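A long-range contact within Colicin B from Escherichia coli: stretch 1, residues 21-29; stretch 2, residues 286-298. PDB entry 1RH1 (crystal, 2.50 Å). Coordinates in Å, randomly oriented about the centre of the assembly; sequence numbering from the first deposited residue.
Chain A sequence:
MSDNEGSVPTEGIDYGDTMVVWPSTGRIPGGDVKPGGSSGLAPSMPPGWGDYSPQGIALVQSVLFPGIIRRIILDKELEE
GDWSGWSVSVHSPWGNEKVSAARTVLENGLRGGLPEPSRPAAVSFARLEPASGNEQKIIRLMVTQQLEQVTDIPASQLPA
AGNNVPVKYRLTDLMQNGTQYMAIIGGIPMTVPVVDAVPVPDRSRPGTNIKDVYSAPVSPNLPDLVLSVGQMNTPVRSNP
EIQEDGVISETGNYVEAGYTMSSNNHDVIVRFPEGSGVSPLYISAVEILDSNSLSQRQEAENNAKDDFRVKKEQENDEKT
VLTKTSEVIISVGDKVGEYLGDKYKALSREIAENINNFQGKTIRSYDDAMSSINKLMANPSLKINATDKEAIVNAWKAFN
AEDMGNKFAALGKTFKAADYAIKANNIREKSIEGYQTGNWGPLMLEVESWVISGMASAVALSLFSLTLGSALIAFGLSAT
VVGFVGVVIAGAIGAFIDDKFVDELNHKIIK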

ATOM      1  N   VAL A  21      -0.175  10.663  -3.896  1.00 16.87           N
ATOM      2  CA  VAL A  21       0.317  12.021  -4.088  1.00 15.02           C
ATOM      3  C   VAL A  21      -0.576  13.129  -3.561  1.00 16.83           C
ATOM      4  O   VAL A  21      -1.805  13.134  -3.663  1.00 21.25           O
ATOM      5  N   TRP A  22       0.078  14.072  -2.904  1.00 16.98           N
ATOM      6  CA  TRP A  22      -0.611  15.278  -2.518  1.00 14.41           C
ATOM      7  C   TRP A  22      -0.076  16.244  -3.561  1.00 16.54           C
ATOM      8  O   TRP A  22       1.140  16.469  -3.621  1.00 15.97           O
ATOM      9  N   PRO A  23      -0.938  16.781  -4.449  1.00 15.51           N
ATOM     10  CA  PRO A  23      -0.563  17.743  -5.479  1.00 18.66           C
ATOM     11  C   PRO A  23      -0.256  18.990  -4.693  1.00 20.63           C
ATOM     12  O   PRO A  23      -1.134  19.507  -4.000  1.00 24.24           O
ATOM     13  N   SER A  24       0.995  19.432  -4.747  1.00 20.75           N
ATOM     14  CA  SER A  24       1.437  20.539  -3.921  1.00 25.46           C
ATOM     15  C   SER A  24       0.648  21.825  -4.083  1.00 28.69           C
ATOM     16  O   SER A  24      -0.012  22.050  -5.101  1.00 32.67           O
ATOM     17  N   THR A  25       0.714  22.646  -3.028  1.00 32.49           N
ATOM     18  CA  THR A  25       0.038  23.936  -2.941  1.00 36.49           C
ATOM     19  C   THR A  25       0.319  24.844  -4.151  1.00 37.77           C
ATOM     20  O   THR A  25      -0.601  25.506  -4.640  1.00 35.99           O
ATOM     21  N   GLY A  26       1.557  24.826  -4.683  1.00 39.84           N
ATOM     22  CA  GLY A  26       1.907  25.607  -5.860  1.00 42.54           C
ATOM     23  C   GLY A  26       3.409  25.792  -6.044  1.00 43.65           C
ATOM     24  O   GLY A  26       4.016  25.262  -6.981  1.00 44.44           O
ATOM     25  N   ARG A  27       3.926  26.598  -5.107  1.00 44.49           N
ATOM     26  CA  ARG A  27       5.292  27.088  -4.897  1.00 46.52           C
ATOM     27  C   ARG A  27       5.177  28.597  -4.772  1.00 46.18           C
ATOM     28  O   ARG A  27       4.918  29.302  -5.757  1.00 47.57           O
ATOM     29  N   ILE A  28       5.317  29.072  -3.524  1.00 46.87           N
ATOM     30  CA  ILE A  28       5.291  30.503  -3.260  1.00 49.51           C
ATOM     31  C   ILE A  28       6.643  31.138  -3.602  1.00 52.26           C
ATOM     32  O   ILE A  28       7.658  30.903  -2.926  1.00 51.22           O
ATOM     33  N   PRO A  29       6.711  31.925  -4.705  1.00 53.17           N
ATOM     34  CA  PRO A  29       5.928  33.154  -4.997  1.00 52.48           C
ATOM     35  C   PRO A  29       4.445  33.428  -4.660  1.00 48.57           C
ATOM     36  O   PRO A  29       3.513  32.699  -5.026  1.00 50.00           O
ATOM     37  N   VAL A 286      13.312  18.989  -0.214  1.00  2.00           N
ATOM     38  CA  VAL A 286      11.977  19.234   0.316  1.00  3.63           C
ATOM     39  C   VAL A 286      11.478  20.670   0.248  1.00  2.00           C
ATOM     40  O   VAL A 286      12.219  21.627   0.383  1.00  2.00           O
ATOM     41  N   GLU A 287      10.170  20.806   0.110  1.00  2.00           N
ATOM     42  CA  GLU A 287       9.448  22.064   0.100  1.00  4.70           C
ATOM     43  C   GLU A 287       8.782  22.385   1.447  1.00  7.85           C
ATOM     44  O   GLU A 287       7.849  21.690   1.868  1.00  8.52           O
ATOM     45  N   ILE A 288       9.256  23.433   2.146  1.00  4.84           N
ATOM     46  CA  ILE A 288       8.725  23.917   3.425  1.00  7.31           C
ATOM     47  C   ILE A 288       7.296  24.402   3.119  1.00 12.17           C
ATOM     48  O   ILE A 288       7.137  25.369   2.372  1.00 12.35           O
ATOM     49  N   LEU A 289       6.239  23.711   3.609  1.00 12.21           N
ATOM     50  CA  LEU A 289       4.822  24.045   3.407  1.00  4.53           C
ATOM     51  C   LEU A 289       4.347  25.131   4.376  1.00  6.99           C
ATOM     52  O   LEU A 289       4.749  25.184   5.541  1.00  5.70           O
ATOM     53  N   ASP A 290       3.483  26.030   3.890  1.00 12.26           N
ATOM     54  CA  ASP A 290       2.935  27.139   4.683  1.00 13.97           C
ATOM     55  C   ASP A 290       1.689  26.775   5.470  1.00 14.25           C
ATOM     56  O   ASP A 290       1.055  25.772   5.167  1.00 17.23           O
ATOM     57  N   SER A 291       1.299  27.574   6.464  1.00 12.74           N
ATOM     58  CA  SER A 291       0.171  27.286   7.343  1.00 12.66           C
ATOM     59  C   SER A 291      -1.165  26.730   6.898  1.00 12.22           C
ATOM     60  O   SER A 291      -1.806  25.992   7.647  1.00  9.73           O
ATOM     61  N   ASN A 292      -1.626  27.100   5.709  1.00 13.09           N
ATOM     62  CA  ASN A 292      -2.877  26.550   5.233  1.00 16.54           C
ATOM     63  C   ASN A 292      -2.660  25.374   4.315  1.00 12.85           C
ATOM     64  O   ASN A 292      -3.559  24.564   4.091  1.00 16.45           O
ATOM     65  N   SER A 293      -1.432  25.226   3.834  1.00 11.88           N
ATOM     66  CA  SER A 293      -1.066  24.078   3.036  1.00  6.48           C
ATOM     67  C   SER A 293      -0.849  22.863   3.944  1.00  6.45           C
ATOM     68  O   SER A 293      -1.167  21.737   3.583  1.00  4.02           O
ATOM     69  N   LEU A 294      -0.369  23.083   5.172  1.00  7.36           N
ATOM     70  CA  LEU A 294      -0.220  22.074   6.222  1.00  5.20           C
ATOM     71  C   LEU A 294      -1.543  21.406   6.567  1.00  9.82           C
ATOM     72  O   LEU A 294      -1.639  20.185   6.478  1.00 11.28           O
ATOM     73  N   SER A 295      -2.573  22.186   6.927  1.00 11.71           N
ATOM     74  CA  SER A 295      -3.935  21.701   7.132  1.00 11.33           C
ATOM     75  C   SER A 295      -4.475  20.940   5.917  1.00 14.14           C
ATOM     76  O   SER A 295      -5.136  19.907   6.066  1.00 13.62           O
ATOM     77  N   GLN A 296      -4.189  21.437   4.700  1.00 13.24           N
ATOM     78  CA  GLN A 296      -4.584  20.776   3.462  1.00 16.70           C
ATOM     79  C   GLN A 296      -4.035  19.372   3.385  1.00 17.14           C
ATOM     80  O   GLN A 296      -4.764  18.432   3.055  1.00 16.81           O
ATOM     81  N   ARG A 297      -2.720  19.297   3.686  1.00 15.48           N
ATOM     82  CA  ARG A 297      -1.977  18.048   3.650  1.00 12.16           C
ATOM     83  C   ARG A 297      -2.319  17.156   4.825  1.00 11.61           C
ATOM     84  O   ARG A 297      -2.297  15.936   4.664  1.00  9.77           O
ATOM     85  N   GLN A 298      -2.658  17.717   5.990  1.00  8.79           N
ATOM     86  CA  GLN A 298      -3.022  16.870   7.103  1.00  7.22           C
ATOM     87  C   GLN A 298      -4.348  16.166   6.889  1.00 10.00           C
ATOM     88  O   GLN A 298      -4.503  15.055   7.382  1.00 10.58           O
TER

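This is a small, mixed contact in which one tryptophan from an extended segment lies against the start of a helix, and a single serine–glutamate hydrogen bond ties the loop beyond it to the segment leading into that helix. The two stretches lie at least 260 residues apart in sequence wherever they touch, and together they bury 507 Å².

Trp-22 has the largest share of covered surface. Its CA-to-CB bond points toward the second stretch, and with chi1 at t and chi2 at 68° the indole lies against the helix. Arg-297 lies over one face: its CA sits 4.2 Å from the centroid of the five-membered ring, 20° off the normal, a CH-pi contact made by the backbone carbon. The Arg-297 side chain, all t through chi3, leaves sideways, and its guanidinium is satisfied by hydrogen bonds elsewhere in the structure. One turn earlier, Ser-293 meets the ring at its edge, with OG 2.9 Å from Trp-22 CH2, a tight approach to a ring carbon. Two aliphatic contacts complete the setting: Leu-289 CD2 lies 3.8 Å from Trp-22 CZ3, and Gln-296 CB lies 3.9 Å from Trp-22 CZ2. Ser-293, Gln-296 and Arg-297 are spaced i, i+3, i+4, so one aromatic side chain can touch all three.

Thr-25 also points toward the helix, with chi1 at t. Its CB comes within 3.0 Å of Ser-293 OG, so this small serine is pressed by both Trp-22 and Thr-25. Proximity does not make a bond here: Thr-25 OG1 and Ser-293 OG are 3.3 Å apart, but the angle is poor. Thr-25 CG2 lies 3.9 Å from Asp-290 OD1 and 3.5 Å from Ser-293 OG.

The polar tie is Ser-24 OG to Glu-287 OE2, at 2.7 Å, with the serine as donor. Ser-24 projects sideways with chi1 at t; Glu-287 points toward the loop, and its t, t chain carries the carboxylate out to meet the hydroxyl. The other carboxylate oxygen, Glu-287 OE1, lies 3.4 Å from Arg-27 CG. That arginine starts away from the contact and offers its methylene here, not its charge.

Ile-28 begins sideways, but its p, m rotamer brings CD1 to 4.1 Å from Asp-290 OD1. The design lesson is economical: one broad ring gathers contacts from three helical residues and Leu-289, Ser-293 OG sits close to both Trp-22 and Thr-25, and one short hydrogen bond joins the loop to Glu-287.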

ATOM      1  CB  VAL A  21       0.597  12.206  -5.585  1.00 14.47           C
ATOM      2  CG1 VAL A  21       0.586  13.643  -6.075  1.00 15.70           C
ATOM      3  CG2 VAL A  21       2.031  11.753  -5.783  1.00 17.02           C
ATOM      4  CB  TRP A  22      -0.221  15.722  -1.115  1.00 13.96           C
ATOM      5  CG  TRP A  22      -0.875  17.037  -0.749  1.00 12.29           C
ATOM      6  CD1 TRP A  22      -2.224  17.134  -0.557  1.00 16.43           C
ATOM      7  CD2 TRP A  22      -0.230  18.227  -0.584  1.00 16.96           C
ATOM      8  NE1 TRP A  22      -2.457  18.388  -0.268  1.00 17.31           N
ATOM      9  CE2 TRP A  22      -1.298  19.072  -0.272  1.00 17.34           C
ATOM     10  CE3 TRP A  22       1.073  18.723  -0.645  1.00 19.08           C
ATOM     11  CZ2 TRP A  22      -1.078  20.423  -0.012  1.00 15.23           C
ATOM     12  CZ3 TRP A  22       1.292  20.075  -0.386  1.00 18.39           C
ATOM     13  CH2 TRP A  22       0.224  20.911  -0.073  1.00 16.46           C
ATOM     14  CB  PRO A  23      -1.775  17.853  -6.335  1.00 17.42           C
ATOM     15  CG  PRO A  23      -2.599  16.629  -5.993  1.00 18.44           C
ATOM     16  CD  PRO A  23      -2.373  16.524  -4.509  1.00 17.16           C
ATOM     17  CB  SER A  24       2.905  20.805  -4.202  1.00 25.75           C
ATOM     18  OG  SER A  24       3.393  21.811  -3.333  1.00 25.77           O
ATOM     19  CB  THR A  25       0.477  24.559  -1.562  1.00 38.28           C
ATOM     20  OG1 THR A  25      -0.458  25.604  -1.326  1.00 40.79           O
ATOM     21  CG2 THR A  25       1.925  25.084  -1.481  1.00 37.91           C
ATOM     22  CB  ARG A  27       6.324  26.858  -6.046  1.00 46.43           C
ATOM     23  CG  ARG A  27       7.091  25.530  -6.034  1.00 48.31           C
ATOM     24  CD  ARG A  27       8.144  25.420  -7.144  1.00 48.50           C
ATOM     25  NE  ARG A  27       7.568  25.409  -8.488  1.00 48.99           N
ATOM     26  CZ  ARG A  27       7.297  24.276  -9.161  1.00 49.22           C
ATOM     27  NH1 ARG A  27       7.547  23.069  -8.638  1.00 47.57           N
ATOM     28  NH2 ARG A  27       6.734  24.350 -10.369  1.00 47.32           N
ATOM     29  CB  ILE A  28       4.898  30.831  -1.758  1.00 47.38           C
ATOM     30  CG1 ILE A  28       5.600  30.031  -0.633  1.00 44.74           C
ATOM     31  CG2 ILE A  28       3.384  30.646  -1.785  1.00 47.95           C
ATOM     32  CD1 ILE A  28       5.171  28.560  -0.371  1.00 43.36           C
ATOM     33  CB  PRO A  29       6.220  33.372  -6.491  1.00 51.53           C
ATOM     34  CG  PRO A  29       6.717  32.042  -7.021  1.00 49.96           C
ATOM     35  CD  PRO A  29       7.543  31.553  -5.849  1.00 50.62           C
ATOM     36  CB  VAL A 286      11.987  18.704   1.775  1.00  5.36           C
ATOM     37  CG1 VAL A 286      10.744  19.048   2.577  1.00  2.00           C
ATOM     38  CG2 VAL A 286      12.063  17.193   1.677  1.00  2.07           C
ATOM     39  CB  GLU A 287       8.428  21.959  -0.994  1.00  3.89           C
ATOM     40  CG  GLU A 287       7.569  23.181  -1.200  1.00  9.88           C
ATOM     41  CD  GLU A 287       6.530  22.945  -2.274  1.00 15.61           C
ATOM     42  OE1 GLU A 287       6.486  23.735  -3.216  1.00 18.08           O
ATOM     43  OE2 GLU A 287       5.779  21.970  -2.169  1.00 18.93           O
ATOM     44  CB  ILE A 288       9.546  25.135   4.022  1.00  4.00           C
ATOM     45  CG1 ILE A 288      10.828  25.394   3.245  1.00  9.51           C
ATOM     46  CG2 ILE A 288       9.938  24.864   5.452  1.00  2.00           C
ATOM     47  CD1 ILE A 288      10.602  26.131   1.874  1.00 11.35           C
ATOM     48  CB  LEU A 289       3.987  22.755   3.583  1.00  4.82           C
ATOM     49  CG  LEU A 289       3.403  21.914   2.423  1.00  2.00           C
ATOM     50  CD1 LEU A 289       4.436  21.369   1.462  1.00  7.70           C
ATOM     51  CD2 LEU A 289       2.793  20.686   3.025  1.00  2.00           C
ATOM     52  CB  ASP A 290       2.613  28.355   3.779  1.00 17.27           C
ATOM     53  CG  ASP A 290       1.733  28.145   2.549  1.00 23.64           C
ATOM     54  OD1 ASP A 290       1.940  27.174   1.807  1.00 27.10           O
ATOM     55  OD2 ASP A 290       0.857  28.985   2.316  1.00 28.10           O
ATOM     56  CB  SER A 291      -0.125  28.516   8.129  1.00 14.91           C
ATOM     57  OG  SER A 291       0.416  28.252   9.413  1.00 23.91           O
ATOM     58  CB  ASN A 292      -3.709  27.661   4.545  1.00 23.68           C
ATOM     59  CG  ASN A 292      -4.440  28.536   5.597  1.00 30.58           C
ATOM     60  OD1 ASN A 292      -4.500  29.774   5.508  1.00 31.88           O
ATOM     61  ND2 ASN A 292      -5.010  27.913   6.648  1.00 30.10           N
ATOM     62  CB  SER A 293       0.161  24.475   2.276  1.00  7.42           C
ATOM     63  OG  SER A 293       0.312  23.563   1.215  1.00 11.05           O
ATOM     64  CB  LEU A 294       0.356  22.732   7.460  1.00  2.00           C
ATOM     65  CG  LEU A 294       1.737  23.268   7.240  1.00  2.00           C
ATOM     66  CD1 LEU A 294       2.144  24.196   8.315  1.00  2.00           C
ATOM     67  CD2 LEU A 294       2.668  22.121   7.192  1.00  2.00           C
ATOM     68  CB  SER A 295      -4.845  22.866   7.404  1.00  9.78           C
ATOM     69  OG  SER A 295      -4.320  23.633   8.473  1.00 19.30           O
ATOM     70  CB  GLN A 296      -4.055  21.446   2.215  1.00 21.36           C
ATOM     71  CG  GLN A 296      -4.816  22.563   1.539  1.00 29.29           C
ATOM     72  CD  GLN A 296      -4.361  22.653   0.084  1.00 33.68           C
ATOM     73  OE1 GLN A 296      -3.709  23.609  -0.344  1.00 35.86           O
ATOM     74  NE2 GLN A 296      -4.687  21.626  -0.710  1.00 33.72           N
ATOM     75  CB  ARG A 297      -0.461  18.282   3.660  1.00 12.52           C
ATOM     76  CG  ARG A 297       0.295  16.978   3.400  1.00 13.76           C
ATOM     77  CD  ARG A 297       1.770  17.210   3.196  1.00 15.00           C
ATOM     78  NE  ARG A 297       2.471  15.972   2.880  1.00 12.74           N
ATOM     79  CZ  ARG A 297       3.796  15.948   2.719  1.00 14.31           C
ATOM     80  NH1 ARG A 297       4.558  17.042   2.835  1.00 12.99           N
ATOM     81  NH2 ARG A 297       4.368  14.796   2.417  1.00 12.69           N
ATOM     82  CB  GLN A 298      -3.105  17.656   8.385  1.00  2.00           C
ATOM     83  CG  GLN A 298      -3.064  16.712   9.572  1.00  2.00           C
ATOM     84  CD  GLN A 298      -1.893  15.736   9.527  1.00  4.16           C
ATOM     85  OE1 GLN A 298      -0.762  16.037   9.925  1.00  4.30           O
ATOM     86  NE2 GLN A 298      -2.165  14.537   9.019  1.00  2.00           N
TER